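Local coordinates for protein peptidase M3B, oligoendopeptidase F (Enterococcus faecium, PDB 2QR4) that probably hydrolyses short peptides as a zinc-dependent metallo-endopeptidase of family M3, at residues A39-Y47 and V84-E92; D5-S16 and L73-K83. All coordinates share one frame; numbering follows the deposited sequence.

Contact 1: residues A39-Y47 and V84-E92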
loop_
_atom_site.group_PDB
_atom_site.type_symbol
_atom_site.label_atom_id
_atom_site.label_comp_id
_atom_site.label_asym_id
_atom_site.label_seq_id
_atom_site.Cartn_x
_atom_site.Cartn_y
_atom_site.Cartn_z
ATOM N N ALA A 39 -19.713 -17.891 25.119
ATOM C CA ALA A 39 -18.916 -16.869 24.438
ATOM C C ALA A 39 -17.907 -17.479 23.461
ATOM O O ALA A 39 -17.802 -17.053 22.314
ATOM C CB ALA A 39 -18.202 -15.972 25.461
ATOM N N ILE A 40 -17.159 -18.473 23.927
ATOM C CA ILE A 40 -16.188 -19.148 23.082
ATOM C C ILE A 40 -16.884 -19.753 21.874
ATOM O O ILE A 40 -16.387 -19.669 20.759
ATOM C CB ILE A 40 -15.487 -20.282 23.840
ATOM C CG1 ILE A 40 -14.533 -19.711 24.882
ATOM C CG2 ILE A 40 -14.715 -21.141 22.877
ATOM C CD1 ILE A 40 -14.168 -20.676 25.951
ATOM N N GLU A 41 -18.038 -20.373 22.107
ATOM C CA GLU A 41 -18.792 -20.984 21.026
ATOM C C GLU A 41 -19.213 -19.946 20.014
ATOM O O GLU A 41 -19.121 -20.176 18.810
ATOM C CB GLU A 41 -20.017 -21.713 21.561
ATOM C CG GLU A 41 -19.683 -23.059 22.117
ATOM C CD GLU A 41 -20.797 -23.618 22.975
ATOM O OE1 GLU A 41 -21.762 -22.871 23.246
ATOM O OE2 GLU A 41 -20.703 -24.799 23.381
ATOM N N PHE A 42 -19.661 -18.798 20.508
ATOM C CA PHE A 42 -20.114 -17.747 19.632
ATOM C C PHE A 42 -18.978 -17.200 18.779
ATOM O O PHE A 42 -19.101 -17.173 17.550
ATOM C CB PHE A 42 -20.790 -16.600 20.395
ATOM C CG PHE A 42 -21.017 -15.377 19.540
ATOM C CD1 PHE A 42 -22.132 -15.290 18.717
ATOM C CD2 PHE A 42 -20.092 -14.335 19.527
ATOM C CE1 PHE A 42 -22.340 -14.178 17.906
ATOM C CE2 PHE A 42 -20.287 -13.202 18.712
ATOM C CZ PHE A 42 -21.405 -13.125 17.899
ATOM N N VAL A 43 -17.877 -16.759 19.394
ATOM C CA VAL A 43 -16.893 -16.055 18.577
ATOM C C VAL A 43 -16.162 -16.986 17.623
ATOM O O VAL A 43 -15.824 -16.591 16.522
ATOM C CB VAL A 43 -15.884 -15.119 19.343
ATOM C CG1 VAL A 43 -16.473 -14.542 20.620
ATOM C CG2 VAL A 43 -14.583 -15.815 19.592
ATOM N N LEU A 44 -15.926 -18.222 18.032
ATOM C CA LEU A 44 -15.236 -19.150 17.156
ATOM C C LEU A 44 -16.104 -19.461 15.947
ATOM O O LEU A 44 -15.619 -19.593 14.835
ATOM C CB LEU A 44 -14.856 -20.431 17.910
ATOM C CG LEU A 44 -13.358 -20.599 18.219
ATOM C CD1 LEU A 44 -12.582 -19.287 18.191
ATOM C CD2 LEU A 44 -13.152 -21.319 19.538
ATOM N N ARG A 45 -17.403 -19.562 16.178
ATOM C CA ARG A 45 -18.323 -19.932 15.137
ATOM C C ARG A 45 -18.422 -18.807 14.114
ATOM O O ARG A 45 -18.398 -19.053 12.907
ATOM C CB ARG A 45 -19.688 -20.225 15.762
ATOM C CG ARG A 45 -20.795 -20.475 14.790
ATOM C CD ARG A 45 -22.095 -19.887 15.326
ATOM N NE ARG A 45 -22.401 -20.303 16.693
ATOM C CZ ARG A 45 -23.110 -19.579 17.556
ATOM N NH1 ARG A 45 -23.574 -18.381 17.195
ATOM N NH2 ARG A 45 -23.348 -20.043 18.785
ATOM N N VAL A 46 -18.525 -17.573 14.598
ATOM C CA VAL A 46 -18.666 -16.429 13.704
ATOM C C VAL A 46 -17.355 -16.189 12.986
ATOM O O VAL A 46 -17.321 -15.976 11.771
ATOM C CB VAL A 46 -19.102 -15.157 14.466
ATOM C CG1 VAL A 46 -18.973 -13.968 13.607
ATOM C CG2 VAL A 46 -20.541 -15.285 14.865
ATOM N N TYR A 47 -16.270 -16.260 13.745
ATOM C CA TYR A 47 -14.958 -15.912 13.233
ATOM C C TYR A 47 -14.542 -16.887 12.143
ATOM O O TYR A 47 -14.136 -16.478 11.055
ATOM C CB TYR A 47 -13.939 -15.860 14.375
ATOM C CG TYR A 47 -12.576 -15.367 13.983
ATOM C CD1 TYR A 47 -12.275 -14.009 13.977
ATOM C CD2 TYR A 47 -11.580 -16.263 13.627
ATOM C CE1 TYR A 47 -11.007 -13.558 13.622
ATOM C CE2 TYR A 47 -10.327 -15.831 13.266
ATOM C CZ TYR A 47 -10.040 -14.481 13.263
ATOM O OH TYR A 47 -8.773 -14.076 12.904
ATOM N N VAL A 84 -16.026 -8.265 11.347
ATOM C CA VAL A 84 -16.154 -9.382 12.276
ATOM C C VAL A 84 -15.000 -9.429 13.284
ATOM O O VAL A 84 -15.222 -9.573 14.483
ATOM C CB VAL A 84 -16.239 -10.735 11.512
ATOM C CG1 VAL A 84 -16.033 -11.900 12.458
ATOM C CG2 VAL A 84 -17.578 -10.860 10.814
ATOM N N SER A 85 -13.773 -9.307 12.791
ATOM C CA SER A 85 -12.593 -9.309 13.644
ATOM C C SER A 85 -12.678 -8.196 14.660
ATOM O O SER A 85 -12.371 -8.391 15.832
ATOM C CB SER A 85 -11.325 -9.126 12.816
ATOM O OG SER A 85 -11.091 -10.260 12.005
ATOM N N GLU A 86 -13.102 -7.024 14.208
ATOM C CA GLU A 86 -13.231 -5.899 15.101
ATOM C C GLU A 86 -14.303 -6.170 16.159
ATOM O O GLU A 86 -14.105 -5.896 17.349
ATOM C CB GLU A 86 -13.551 -4.616 14.322
ATOM C CG GLU A 86 -13.436 -3.341 15.167
ATOM C CD GLU A 86 -14.593 -3.181 16.149
ATOM O OE1 GLU A 86 -15.701 -3.691 15.855
ATOM O OE2 GLU A 86 -14.400 -2.546 17.213
ATOM N N ALA A 87 -15.440 -6.708 15.726
ATOM C CA ALA A 87 -16.587 -6.888 16.620
ATOM C C ALA A 87 -16.331 -7.939 17.702
ATOM O O ALA A 87 -17.029 -7.997 18.710
ATOM C CB ALA A 87 -17.828 -7.239 15.810
ATOM N N VAL A 88 -15.290 -8.736 17.497
ATOM C CA VAL A 88 -15.008 -9.901 18.318
ATOM C C VAL A 88 -13.655 -9.712 19.032
ATOM O O VAL A 88 -13.141 -10.606 19.719
ATOM C CB VAL A 88 -15.065 -11.154 17.393
ATOM C CG1 VAL A 88 -13.723 -11.890 17.263
ATOM C CG2 VAL A 88 -16.219 -12.049 17.754
ATOM N N SER A 89 -13.102 -8.512 18.888
ATOM C CA SER A 89 -11.783 -8.197 19.435
ATOM C C SER A 89 -11.746 -8.031 20.959
ATOM O O SER A 89 -10.668 -8.001 21.544
ATOM C CB SER A 89 -11.218 -6.935 18.761
ATOM O OG SER A 89 -12.041 -5.799 19.008
ATOM N N TRP A 90 -12.906 -7.908 21.602
ATOM C CA TRP A 90 -12.950 -7.786 23.063
ATOM C C TRP A 90 -12.656 -9.134 23.732
ATOM O O TRP A 90 -12.328 -9.204 24.918
ATOM C CB TRP A 90 -14.318 -7.288 23.508
ATOM C CG TRP A 90 -15.411 -8.158 22.976
ATOM C CD1 TRP A 90 -16.137 -7.959 21.837
ATOM C CD2 TRP A 90 -15.882 -9.379 23.547
ATOM N NE1 TRP A 90 -17.034 -8.971 21.668
ATOM C CE2 TRP A 90 -16.899 -9.865 22.700
ATOM C CE3 TRP A 90 -15.548 -10.108 24.700
ATOM C CZ2 TRP A 90 -17.578 -11.062 22.951
ATOM C CZ3 TRP A 90 -16.223 -11.289 24.953
ATOM C CH2 TRP A 90 -17.231 -11.757 24.079
ATOM N N PHE A 91 -12.760 -10.196 22.943
ATOM C CA PHE A 91 -12.802 -11.565 23.444
ATOM C C PHE A 91 -11.554 -12.028 24.219
ATOM O O PHE A 91 -11.665 -12.446 25.381
ATOM C CB PHE A 91 -13.146 -12.504 22.282
ATOM C CG PHE A 91 -13.169 -13.950 22.648
ATOM C CD1 PHE A 91 -14.026 -14.418 23.626
ATOM C CD2 PHE A 91 -12.344 -14.844 22.007
ATOM C CE1 PHE A 91 -14.051 -15.759 23.966
ATOM C CE2 PHE A 91 -12.369 -16.186 22.337
ATOM C CZ PHE A 91 -13.223 -16.642 23.316
ATOM N N GLU A 92 -10.376 -11.963 23.600
ATOM C CA GLU A 92 -9.140 -12.402 24.267
ATOM C C GLU A 92 -8.710 -11.520 25.459
ATOM O O GLU A 92 -8.282 -12.028 26.499
ATOM C CB GLU A 92 -8.003 -12.531 23.257
ATOM C CG GLU A 92 -8.312 -13.491 22.111
ATOM C CD GLU A 92 -7.075 -13.849 21.278
ATOM O OE1 GLU A 92 -5.981 -13.281 21.513
ATOM O OE2 GLU A 92 -7.198 -14.709 20.383
#

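Contact 2: residues D5-S16 and L73-K83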
loop_
_atom_site.group_PDB
_atom_site.type_symbol
_atom_site.label_atom_id
_atom_site.label_comp_id
_atom_site.label_asym_id
_atom_site.label_seq_id
_atom_site.Cartn_x
_atom_site.Cartn_y
_atom_site.Cartn_z
ATOM N N ASP A 5 -21.463 -14.597 -5.878
ATOM C CA ASP A 5 -21.699 -13.376 -5.105
ATOM C C ASP A 5 -23.166 -13.216 -4.670
ATOM O O ASP A 5 -23.526 -12.237 -4.013
ATOM C CB ASP A 5 -21.193 -12.128 -5.850
ATOM C CG ASP A 5 -21.802 -11.982 -7.226
ATOM O OD1 ASP A 5 -22.945 -12.462 -7.422
ATOM O OD2 ASP A 5 -21.134 -11.390 -8.106
ATOM N N GLN A 6 -24.008 -14.176 -5.030
ATOM C CA GLN A 6 -25.359 -14.201 -4.492
ATOM C C GLN A 6 -25.415 -15.152 -3.295
ATOM O O GLN A 6 -26.163 -14.921 -2.347
ATOM C CB GLN A 6 -26.379 -14.578 -5.570
ATOM C CG GLN A 6 -27.835 -14.381 -5.157
ATOM C CD GLN A 6 -28.537 -15.691 -4.852
ATOM O OE1 GLN A 6 -28.868 -16.454 -5.765
ATOM N NE2 GLN A 6 -28.781 -15.954 -3.569
ATOM N N GLU A 7 -24.614 -16.213 -3.336
ATOM C CA GLU A 7 -24.437 -17.063 -2.164
ATOM C C GLU A 7 -23.668 -16.250 -1.136
ATOM O O GLU A 7 -23.923 -16.342 0.070
ATOM C CB GLU A 7 -23.667 -18.336 -2.514
ATOM C CG GLU A 7 -23.053 -19.047 -1.314
ATOM C CD GLU A 7 -22.543 -20.441 -1.652
ATOM O OE1 GLU A 7 -22.308 -20.714 -2.851
ATOM O OE2 GLU A 7 -22.385 -21.265 -0.717
ATOM N N PHE A 8 -22.732 -15.444 -1.634
ATOM C CA PHE A 8 -21.989 -14.524 -0.790
ATOM C C PHE A 8 -22.962 -13.562 -0.112
ATOM O O PHE A 8 -22.855 -13.286 1.089
ATOM C CB PHE A 8 -20.929 -13.737 -1.591
ATOM C CG PHE A 8 -20.228 -12.674 -0.777
ATOM C CD1 PHE A 8 -19.019 -12.943 -0.144
ATOM C CD2 PHE A 8 -20.800 -11.412 -0.611
ATOM C CE1 PHE A 8 -18.392 -11.976 0.631
ATOM C CE2 PHE A 8 -20.183 -10.441 0.172
ATOM C CZ PHE A 8 -18.978 -10.718 0.790
ATOM N N ASP A 9 -23.905 -13.045 -0.890
ATOM C CA ASP A 9 -24.889 -12.109 -0.352
ATOM C C ASP A 9 -25.654 -12.709 0.831
ATOM O O ASP A 9 -25.932 -12.017 1.813
ATOM C CB ASP A 9 -25.866 -11.648 -1.441
ATOM C CG ASP A 9 -25.290 -10.541 -2.324
ATOM O OD1 ASP A 9 -24.373 -9.823 -1.872
ATOM O OD2 ASP A 9 -25.760 -10.386 -3.472
ATOM N N GLU A 10 -25.985 -13.994 0.738
ATOM C CA GLU A 10 -26.761 -14.642 1.783
ATOM C C GLU A 10 -25.894 -14.824 3.007
ATOM O O GLU A 10 -26.354 -14.591 4.123
ATOM C CB GLU A 10 -27.304 -15.989 1.319
ATOM C CG GLU A 10 -28.281 -15.884 0.176
ATOM C CD GLU A 10 -28.466 -17.195 -0.555
ATOM O OE1 GLU A 10 -28.780 -18.205 0.106
ATOM O OE2 GLU A 10 -28.298 -17.207 -1.797
ATOM N N LYS A 11 -24.639 -15.211 2.789
ATOM C CA LYS A 11 -23.711 -15.431 3.898
ATOM C C LYS A 11 -23.335 -14.134 4.598
ATOM O O LYS A 11 -23.221 -14.108 5.822
ATOM C CB LYS A 11 -22.456 -16.163 3.435
ATOM C CG LYS A 11 -22.747 -17.511 2.794
ATOM C CD LYS A 11 -21.514 -18.392 2.742
ATOM C CE LYS A 11 -21.865 -19.764 2.207
ATOM N NZ LYS A 11 -21.128 -20.845 2.918
ATOM N N TYR A 12 -23.149 -13.065 3.824
ATOM C CA TYR A 12 -22.821 -11.768 4.397
ATOM C C TYR A 12 -23.941 -11.338 5.323
ATOM O O TYR A 12 -23.710 -10.882 6.436
ATOM C CB TYR A 12 -22.631 -10.704 3.305
ATOM C CG TYR A 12 -22.632 -9.279 3.846
ATOM C CD1 TYR A 12 -21.440 -8.631 4.168
ATOM C CD2 TYR A 12 -23.828 -8.591 4.048
ATOM C CE1 TYR A 12 -21.438 -7.330 4.677
ATOM C CE2 TYR A 12 -23.842 -7.294 4.558
ATOM C CZ TYR A 12 -22.644 -6.669 4.870
ATOM O OH TYR A 12 -22.662 -5.383 5.373
ATOM N N LEU A 13 -25.168 -11.493 4.851
ATOM C CA LEU A 13 -26.324 -11.051 5.589
ATOM C C LEU A 13 -26.437 -11.846 6.886
ATOM O O LEU A 13 -26.760 -11.297 7.935
ATOM C CB LEU A 13 -27.569 -11.254 4.730
ATOM C CG LEU A 13 -28.619 -10.153 4.710
ATOM C CD1 LEU A 13 -27.962 -8.799 4.533
ATOM C CD2 LEU A 13 -29.607 -10.415 3.590
ATOM N N GLU A 14 -26.164 -13.145 6.806
ATOM C CA GLU A 14 -26.298 -14.026 7.962
ATOM C C GLU A 14 -25.211 -13.751 8.987
ATOM O O GLU A 14 -25.489 -13.647 10.175
ATOM C CB GLU A 14 -26.286 -15.495 7.537
ATOM C CG GLU A 14 -27.499 -15.892 6.707
ATOM C CD GLU A 14 -27.278 -17.155 5.898
ATOM O OE1 GLU A 14 -28.077 -17.420 4.984
ATOM O OE2 GLU A 14 -26.296 -17.874 6.162
ATOM N N LEU A 15 -23.972 -13.620 8.532
ATOM C CA LEU A 15 -22.892 -13.316 9.448
ATOM C C LEU A 15 -23.082 -11.944 10.093
ATOM O O LEU A 15 -22.857 -11.791 11.291
ATOM C CB LEU A 15 -21.558 -13.390 8.734
ATOM C CG LEU A 15 -20.849 -14.731 8.833
ATOM C CD1 LEU A 15 -21.745 -15.817 9.419
ATOM C CD2 LEU A 15 -20.334 -15.125 7.463
ATOM N N SER A 16 -23.505 -10.958 9.299
ATOM C CA SER A 16 -23.776 -9.600 9.793
ATOM C C SER A 16 -24.831 -9.564 10.873
ATOM O O SER A 16 -24.710 -8.810 11.827
ATOM C CB SER A 16 -24.231 -8.680 8.665
ATOM O OG SER A 16 -23.149 -8.339 7.827
ATOM N N LEU A 73 -15.683 -9.146 -5.098
ATOM C CA LEU A 73 -15.989 -10.188 -4.126
ATOM C C LEU A 73 -14.964 -10.143 -2.998
ATOM O O LEU A 73 -15.318 -10.164 -1.815
ATOM C CB LEU A 73 -15.971 -11.547 -4.811
ATOM C CG LEU A 73 -17.026 -12.587 -4.454
ATOM C CD1 LEU A 73 -16.659 -13.316 -3.174
ATOM C CD2 LEU A 73 -18.387 -11.939 -4.339
ATOM N N TYR A 74 -13.692 -10.035 -3.374
ATOM C CA TYR A 74 -12.597 -10.013 -2.411
ATOM C C TYR A 74 -12.659 -8.773 -1.506
ATOM O O TYR A 74 -12.445 -8.855 -0.301
ATOM C CB TYR A 74 -11.252 -10.116 -3.141
ATOM C CG TYR A 74 -10.043 -10.026 -2.240
ATOM C CD1 TYR A 74 -9.936 -10.819 -1.098
ATOM C CD2 TYR A 74 -8.993 -9.161 -2.539
ATOM C CE1 TYR A 74 -8.831 -10.728 -0.261
ATOM C CE2 TYR A 74 -7.882 -9.069 -1.711
ATOM C CZ TYR A 74 -7.806 -9.850 -0.576
ATOM O OH TYR A 74 -6.701 -9.764 0.233
ATOM N N ALA A 75 -12.968 -7.627 -2.091
ATOM C CA ALA A 75 -13.170 -6.411 -1.316
ATOM C C ALA A 75 -14.336 -6.562 -0.332
ATOM O O ALA A 75 -14.195 -6.259 0.842
ATOM C CB ALA A 75 -13.407 -5.233 -2.256
ATOM N N ARG A 76 -15.486 -7.048 -0.793
ATOM C CA ARG A 76 -16.611 -7.227 0.127
ATOM C C ARG A 76 -16.238 -8.191 1.250
ATOM O O ARG A 76 -16.604 -7.973 2.405
ATOM C CB ARG A 76 -17.890 -7.681 -0.603
ATOM C CG ARG A 76 -18.449 -6.624 -1.542
ATOM C CD ARG A 76 -19.818 -6.974 -2.107
ATOM N NE ARG A 76 -20.595 -5.760 -2.393
ATOM C CZ ARG A 76 -20.775 -5.220 -3.605
ATOM N NH1 ARG A 76 -21.502 -4.112 -3.727
ATOM N NH2 ARG A 76 -20.240 -5.776 -4.695
ATOM N N ALA A 77 -15.472 -9.229 0.929
ATOM C CA ALA A 77 -15.086 -10.217 1.943
ATOM C C ALA A 77 -14.059 -9.672 2.916
ATOM O O ALA A 77 -14.061 -10.046 4.092
ATOM C CB ALA A 77 -14.594 -11.522 1.300
ATOM N N SER A 78 -13.192 -8.777 2.445
ATOM C CA SER A 78 -12.239 -8.132 3.355
ATOM C C SER A 78 -12.942 -7.226 4.351
ATOM O O SER A 78 -12.631 -7.270 5.538
ATOM C CB SER A 78 -11.143 -7.369 2.610
ATOM O OG SER A 78 -10.393 -8.274 1.818
ATOM N N SER A 79 -13.898 -6.421 3.882
ATOM C CA SER A 79 -14.653 -5.551 4.790
ATOM C C SER A 79 -15.364 -6.370 5.856
ATOM O O SER A 79 -15.324 -6.016 7.019
ATOM C CB SER A 79 -15.682 -4.701 4.045
ATOM O OG SER A 79 -15.058 -3.920 3.065
ATOM N N LEU A 80 -16.010 -7.460 5.443
ATOM C CA LEU A 80 -16.738 -8.346 6.362
ATOM C C LEU A 80 -15.778 -8.891 7.407
ATOM O O LEU A 80 -16.091 -8.900 8.590
ATOM C CB LEU A 80 -17.327 -9.537 5.604
ATOM C CG LEU A 80 -18.672 -10.193 5.961
ATOM C CD1 LEU A 80 -18.529 -11.680 5.819
ATOM C CD2 LEU A 80 -19.188 -9.839 7.338
ATOM N N PHE A 81 -14.609 -9.342 6.956
ATOM C CA PHE A 81 -13.614 -9.931 7.850
ATOM C C PHE A 81 -13.158 -8.942 8.918
ATOM O O PHE A 81 -13.171 -9.260 10.109
ATOM C CB PHE A 81 -12.411 -10.439 7.065
ATOM C CG PHE A 81 -11.546 -11.384 7.837
ATOM C CD1 PHE A 81 -12.104 -12.465 8.511
ATOM C CD2 PHE A 81 -10.179 -11.203 7.893
ATOM C CE1 PHE A 81 -11.307 -13.348 9.229
ATOM C CE2 PHE A 81 -9.372 -12.087 8.605
ATOM C CZ PHE A 81 -9.933 -13.160 9.269
ATOM N N SER A 82 -12.768 -7.744 8.499
ATOM C CA SER A 82 -12.384 -6.706 9.461
ATOM C C SER A 82 -13.544 -6.323 10.370
ATOM O O SER A 82 -13.350 -6.106 11.558
ATOM C CB SER A 82 -11.790 -5.462 8.777
ATOM O OG SER A 82 -12.581 -5.047 7.683
ATOM N N LYS A 83 -14.752 -6.279 9.824
ATOM C CA LYS A 83 -15.901 -5.939 10.635
ATOM C C LYS A 83 -16.110 -6.993 11.732
ATOM O O LYS A 83 -16.326 -6.652 12.899
ATOM C CB LYS A 83 -17.159 -5.804 9.784
ATOM C CG LYS A 83 -18.372 -5.409 10.614
ATOM C CD LYS A 83 -19.581 -5.043 9.768
ATOM C CE LYS A 83 -20.388 -6.272 9.383
ATOM N NZ LYS A 83 -21.591 -5.907 8.592
#

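Contact 1: residues A39-Y47 and V84-E92
Just before Val88 meets Val43 across the interface, the carbonyl oxygen of Glu86 is held by two donors of one residue: Ser89 OG at 2.6 Å from Glu86 O, and the backbone N of Ser89. These bonds help to close the last turn of helix 68-87, which forms an antiparallel helical hairpin with helix 33-63. From Val88 to Phe91 the chain makes a type I beta turn and enters helix 91-95, bringing Val88, Trp90 and Phe91 against the partner helix.

Val43 sits between Val88 and Phe91, with Trp90 more loosely beside it. Its CG2 methyl lies over one face of the Phe91 ring, a CH-pi contact 3.7 Å from the ring centroid and 23° off the normal. Phe91 CG lies trans to the backbone N (chi1 178°), which carries the ring across toward helix 33-63; there Ile40 CG1 meets its edge at CZ, 3.7 Å away. Val43 CB also rests on Val88 CG2 at 3.5 Å. Within the turn, Trp90 NE1 bonds to Ser22 OG, while Tyr119 of helix 117-124 touches Phe91.

Farther along the hairpin, Val46 CG1 and Val84 CG1 meet at 3.8 Å. At the partly exposed margin, Ser85 OG turns its hydrogen bond to Phe81 O in its own helix; its contact with the Tyr47 ring is van der Waals, 3.7 Å from OG to CE1.

Contact 2: residues D5-S16 and L73-K83
Two trans side chains reach out of helix 4-18 and a bent one comes back to meet them: Phe8 has CG opposite its backbone N (chi1 174°), Tyr12 adopts much the same torsion, and the Lys83 chain folds at chi3 (85°) to bring its ammonium to the hydroxyls of Tyr12 and Ser16. The setting is a pair of nearly parallel helices, the axes of segments 5-16 and 73-83 lying 13° apart in direction and 11.3 Å apart at closest approach. At that spacing, large side chains have to bridge much of the interval.

Phe8 does so at the amino-terminal end. Its ring settles against the side of helix 68-87, with CZ 3.5 Å from Arg76 CB, CE1 3.9 Å from Ala77 CB and CD1 near Leu73 CD1. Arg76 thus offers its aliphatic base to the ring, while its chain runs on away from helix 68-87; it also packs on Pro458 of the second subunit. One turn after Phe8, Tyr12 CD1 bears on Leu80 CG at 3.6 Å. Leu15 touches Leu80 more loosely and leans on Gln49 and Ile53, so helix 33-63 joins the same cluster.

The polar end is a short chain of hydrogen bonds. Ser16 OG gives its proton to Tyr12 O, one turn back, at 3.0 Å, leaving the oxygen to accept from Lys83; the backbone N of Ser16 reaches Tyr12 O from the opposite face of its carbonyl plane. Lys83 NZ donates to Ser16 OG at 3.0 Å and makes a second, weak bond to Tyr12 OH at 3.4 Å.

Helix 68-87 supplies one side of both contacts: its earlier turns take part in contact 2 and its last turn in contact 1, with the two centres 16 Å apart. Along the chain the segments alternate, 5-16, 39-47, 73-83 and 84-92, so that helix 4-18 and helix 33-63 each pair with a different portion of the same helix, one parallel and one antiparallel. The contacts touch where Tyr47 OH packs on Phe81 CZ at 3.9 Å. Together they tie the amino-terminal helices into one bundle; each contact centre lies about 28 Å from the centre of the chain, in a largely helical enzyme whose HExxH sequence, the probable zinc-binding motif as in family M3, lies in helix 361-379.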